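Local coordinates for protein probable adenylyl-sulfate kinase (Aeropyrum pernix, PDB 2YVU) that probably phosphorylates adenosine 5'-phosphosulfate with ATP to give 3'-phosphoadenylyl sulfate, a step in sulfate activation, at residues 113-118 and 178-183. Sequence-based numbering, arbitrary orientation.
Sequences PFLEIY and YSLVKA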
ATOM      1  N   PRO A 113     -10.327   5.973  12.592  1.00 28.75           N
ATOM      2  CA  PRO A 113     -11.510   6.724  12.181  1.00 35.45           C
ATOM      3  C   PRO A 113     -11.614   6.699  10.654  1.00 36.53           C
ATOM      4  O   PRO A 113     -10.615   6.900   9.965  1.00 27.00           O
ATOM      5  CB  PRO A 113     -11.225   8.126  12.700  1.00 28.62           C
ATOM      6  CG  PRO A 113     -10.417   7.854  13.922  1.00 30.84           C
ATOM      7  CD  PRO A 113      -9.466   6.789  13.458  1.00 33.17           C
ATOM      8  N   PHE A 114     -12.812   6.441  10.134  1.00 30.39           N
ATOM      9  CA  PHE A 114     -13.013   6.396   8.691  1.00 27.90           C
ATOM     10  C   PHE A 114     -14.103   7.397   8.339  1.00 31.38           C
ATOM     11  O   PHE A 114     -15.276   7.184   8.648  1.00 34.39           O
ATOM     12  CB  PHE A 114     -13.407   4.976   8.259  1.00 25.79           C
ATOM     13  CG  PHE A 114     -13.582   4.811   6.763  1.00 28.42           C
ATOM     14  CD1 PHE A 114     -14.835   4.973   6.165  1.00 24.17           C
ATOM     15  CD2 PHE A 114     -12.501   4.462   5.958  1.00 25.44           C
ATOM     16  CE1 PHE A 114     -15.006   4.779   4.793  1.00 26.54           C
ATOM     17  CE2 PHE A 114     -12.655   4.267   4.577  1.00 28.09           C
ATOM     18  CZ  PHE A 114     -13.909   4.423   3.991  1.00 23.16           C
ATOM     19  N   LEU A 115     -13.711   8.490   7.694  1.00 23.06           N
ATOM     20  CA  LEU A 115     -14.666   9.532   7.327  1.00 27.79           C
ATOM     21  C   LEU A 115     -15.116   9.431   5.876  1.00 27.88           C
ATOM     22  O   LEU A 115     -14.367   9.758   4.955  1.00 30.59           O
ATOM     23  CB  LEU A 115     -14.056  10.921   7.564  1.00 21.17           C
ATOM     24  CG  LEU A 115     -13.508  11.150   8.971  1.00 38.31           C
ATOM     25  CD1 LEU A 115     -12.796  12.494   9.071  1.00 36.47           C
ATOM     26  CD2 LEU A 115     -14.653  11.063   9.941  1.00 33.56           C
ATOM     27  N   GLU A 116     -16.346   8.982   5.676  1.00 28.17           N
ATOM     28  CA  GLU A 116     -16.900   8.849   4.339  1.00 28.36           C
ATOM     29  C   GLU A 116     -17.496  10.198   3.936  1.00 29.34           C
ATOM     30  O   GLU A 116     -18.501  10.654   4.492  1.00 28.12           O
ATOM     31  CB  GLU A 116     -17.952   7.749   4.329  1.00 25.79           C
ATOM     32  CG  GLU A 116     -18.576   7.471   2.979  1.00 29.54           C
ATOM     33  CD  GLU A 116     -19.313   6.137   2.972  1.00 33.26           C
ATOM     34  OE1 GLU A 116     -19.671   5.650   4.057  1.00 34.88           O
ATOM     35  OE2 GLU A 116     -19.536   5.572   1.888  1.00 28.24           O
ATOM     36  N   ILE A 117     -16.846  10.832   2.973  1.00 22.79           N
ATOM     37  CA  ILE A 117     -17.236  12.150   2.489  1.00 24.81           C
ATOM     38  C   ILE A 117     -17.924  12.066   1.135  1.00 27.37           C
ATOM     39  O   ILE A 117     -17.311  11.679   0.126  1.00 24.86           O
ATOM     40  CB  ILE A 117     -15.988  13.045   2.331  1.00 27.14           C
ATOM     41  CG1 ILE A 117     -15.146  12.964   3.609  1.00 25.33           C
ATOM     42  CG2 ILE A 117     -16.400  14.470   1.887  1.00 19.70           C
ATOM     43  CD1 ILE A 117     -15.863  13.436   4.903  1.00 22.00           C
ATOM     44  N   TYR A 118     -19.190  12.454   1.101  1.00 28.21           N
ATOM     45  CA  TYR A 118     -19.927  12.417  -0.153  1.00 27.68           C
ATOM     46  C   TYR A 118     -19.779  13.721  -0.932  1.00 28.09           C
ATOM     47  O   TYR A 118     -20.281  14.771  -0.518  1.00 28.04           O
ATOM     48  CB  TYR A 118     -21.408  12.101   0.116  1.00 25.60           C
ATOM     49  CG  TYR A 118     -22.297  12.071  -1.121  1.00 29.64           C
ATOM     50  CD1 TYR A 118     -21.812  11.635  -2.355  1.00 35.86           C
ATOM     51  CD2 TYR A 118     -23.639  12.422  -1.040  1.00 32.71           C
ATOM     52  CE1 TYR A 118     -22.651  11.549  -3.488  1.00 33.00           C
ATOM     53  CE2 TYR A 118     -24.484  12.337  -2.160  1.00 31.69           C
ATOM     54  CZ  TYR A 118     -23.981  11.901  -3.377  1.00 33.87           C
ATOM     55  OH  TYR A 118     -24.815  11.840  -4.484  1.00 37.59           O
ATOM     56  N   TYR A 178     -12.008  20.425   5.903  1.00 26.62           N
ATOM     57  CA  TYR A 178     -10.878  20.688   6.776  1.00 27.30           C
ATOM     58  C   TYR A 178     -11.333  20.831   8.223  1.00 27.30           C
ATOM     59  O   TYR A 178     -10.649  20.368   9.122  1.00 32.05           O
ATOM     60  CB  TYR A 178     -10.151  21.956   6.304  1.00 22.67           C
ATOM     61  CG  TYR A 178      -9.110  22.485   7.279  1.00 34.18           C
ATOM     62  CD1 TYR A 178      -9.490  23.213   8.410  1.00 32.93           C
ATOM     63  CD2 TYR A 178      -7.746  22.264   7.064  1.00 36.19           C
ATOM     64  CE1 TYR A 178      -8.548  23.708   9.298  1.00 39.60           C
ATOM     65  CE2 TYR A 178      -6.785  22.759   7.955  1.00 37.91           C
ATOM     66  CZ  TYR A 178      -7.199  23.478   9.065  1.00 40.40           C
ATOM     67  OH  TYR A 178      -6.278  23.968   9.946  1.00 38.70           O
ATOM     68  N   SER A 179     -12.483  21.463   8.458  1.00 31.34           N
ATOM     69  CA  SER A 179     -12.977  21.637   9.833  1.00 29.34           C
ATOM     70  C   SER A 179     -13.335  20.304  10.481  1.00 32.43           C
ATOM     71  O   SER A 179     -13.068  20.099  11.668  1.00 29.41           O
ATOM     72  CB  SER A 179     -14.199  22.557   9.862  1.00 36.16           C
ATOM     73  OG  SER A 179     -13.851  23.880   9.490  1.00 39.25           O
ATOM     74  N   LEU A 180     -13.934  19.398   9.703  1.00 29.67           N
ATOM     75  CA  LEU A 180     -14.308  18.066  10.205  1.00 31.36           C
ATOM     76  C   LEU A 180     -13.010  17.308  10.529  1.00 31.36           C
ATOM     77  O   LEU A 180     -12.861  16.730  11.613  1.00 29.66           O
ATOM     78  CB  LEU A 180     -15.106  17.278   9.140  1.00 33.53           C
ATOM     79  CG  LEU A 180     -16.075  16.124   9.500  1.00 44.61           C
ATOM     80  CD1 LEU A 180     -15.977  14.987   8.458  1.00 32.92           C
ATOM     81  CD2 LEU A 180     -15.774  15.574  10.869  1.00 41.71           C
ATOM     82  N   VAL A 181     -12.066  17.319   9.592  1.00 29.11           N
ATOM     83  CA  VAL A 181     -10.795  16.625   9.805  1.00 26.09           C
ATOM     84  C   VAL A 181     -10.098  17.134  11.072  1.00 32.82           C
ATOM     85  O   VAL A 181      -9.679  16.347  11.919  1.00 29.93           O
ATOM     86  CB  VAL A 181      -9.835  16.820   8.597  1.00 28.93           C
ATOM     87  CG1 VAL A 181      -8.422  16.425   8.987  1.00 26.89           C
ATOM     88  CG2 VAL A 181     -10.301  15.944   7.413  1.00 29.74           C
ATOM     89  N   LYS A 182      -9.967  18.453  11.195  1.00 28.75           N
ATOM     90  CA  LYS A 182      -9.301  19.021  12.365  1.00 37.79           C
ATOM     91  C   LYS A 182     -10.071  18.715  13.646  1.00 34.78           C
ATOM     92  O   LYS A 182      -9.486  18.570  14.713  1.00 32.38           O
ATOM     93  CB  LYS A 182      -9.135  20.536  12.199  1.00 34.65           C
ATOM     94  CG  LYS A 182      -8.186  20.916  11.075  1.00 35.21           C
ATOM     95  CD  LYS A 182      -6.718  20.605  11.407  1.00 39.96           C
ATOM     96  CE  LYS A 182      -6.207  21.544  12.506  1.00 46.74           C
ATOM     97  NZ  LYS A 182      -4.721  21.610  12.594  1.00 44.91           N
ATOM     98  N   ALA A 183     -11.386  18.598  13.536  1.00 37.14           N
ATOM     99  CA  ALA A 183     -12.185  18.305  14.713  1.00 36.43           C
ATOM    100  C   ALA A 183     -11.918  16.889  15.176  1.00 39.73           C
ATOM    101  O   ALA A 183     -11.987  16.597  16.363  1.00 44.24           O
ATOM    102  CB  ALA A 183     -13.664  18.485  14.405  1.00 40.44           C
TER
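Leu180 meets Leu115 and Ile117 through side chains whose torsions bring their CD1 atoms into the gap between helix and strand. In Leu180, CG stands opposite the backbone N (chi1 -156°), and the branch carries CD1 out from helix 170-184. On the strand, the Leu115 chain continues extended beyond CG, with CD1 at its far end (chi2 174°). In Ile117, CD1 is the atom that reaches the helix.

Leu180 CD1 meets each of the two strand methyls tip to tip. It lies 3.9 Å from Ile117 CD1 and 4.1 Å from Leu115 CD1. One leucine methyl therefore touches two strand side chains. Leu115 and Ile117 are two residues apart, so both point to the same face of the strand. Glu116, between them, points away and forms salt bridges with Arg100 and Arg104 of helix 97-109. The nearest CA atoms across the pair are those of Leu115 and Val181, 8.5 Å apart. Val181 stands beside the contact without close touch, its side chain packing on Leu33 of helix 26-39.

Strand 114-120 lies inside the parallel sheet, between strands 14-19 and 161-164. Its backbone bonds to Val15 and Trp17 on one side and to Gln160 on the other. The contact is one part of the packing of helix 170-184, the C-terminal helix, on one face of the sheet of a P-loop kinase fold. Helix 26-39, which follows the P-loop, covers this face as well. The side chain of Ile117 is about 8 Å from that of Lys26, a probable ATP-binding residue.

The contact buries 140 Å² in all, counting both segments. Its close contacts are all between methyl groups, so it depends on dispersion and on the exclusion of water, with little directional preference.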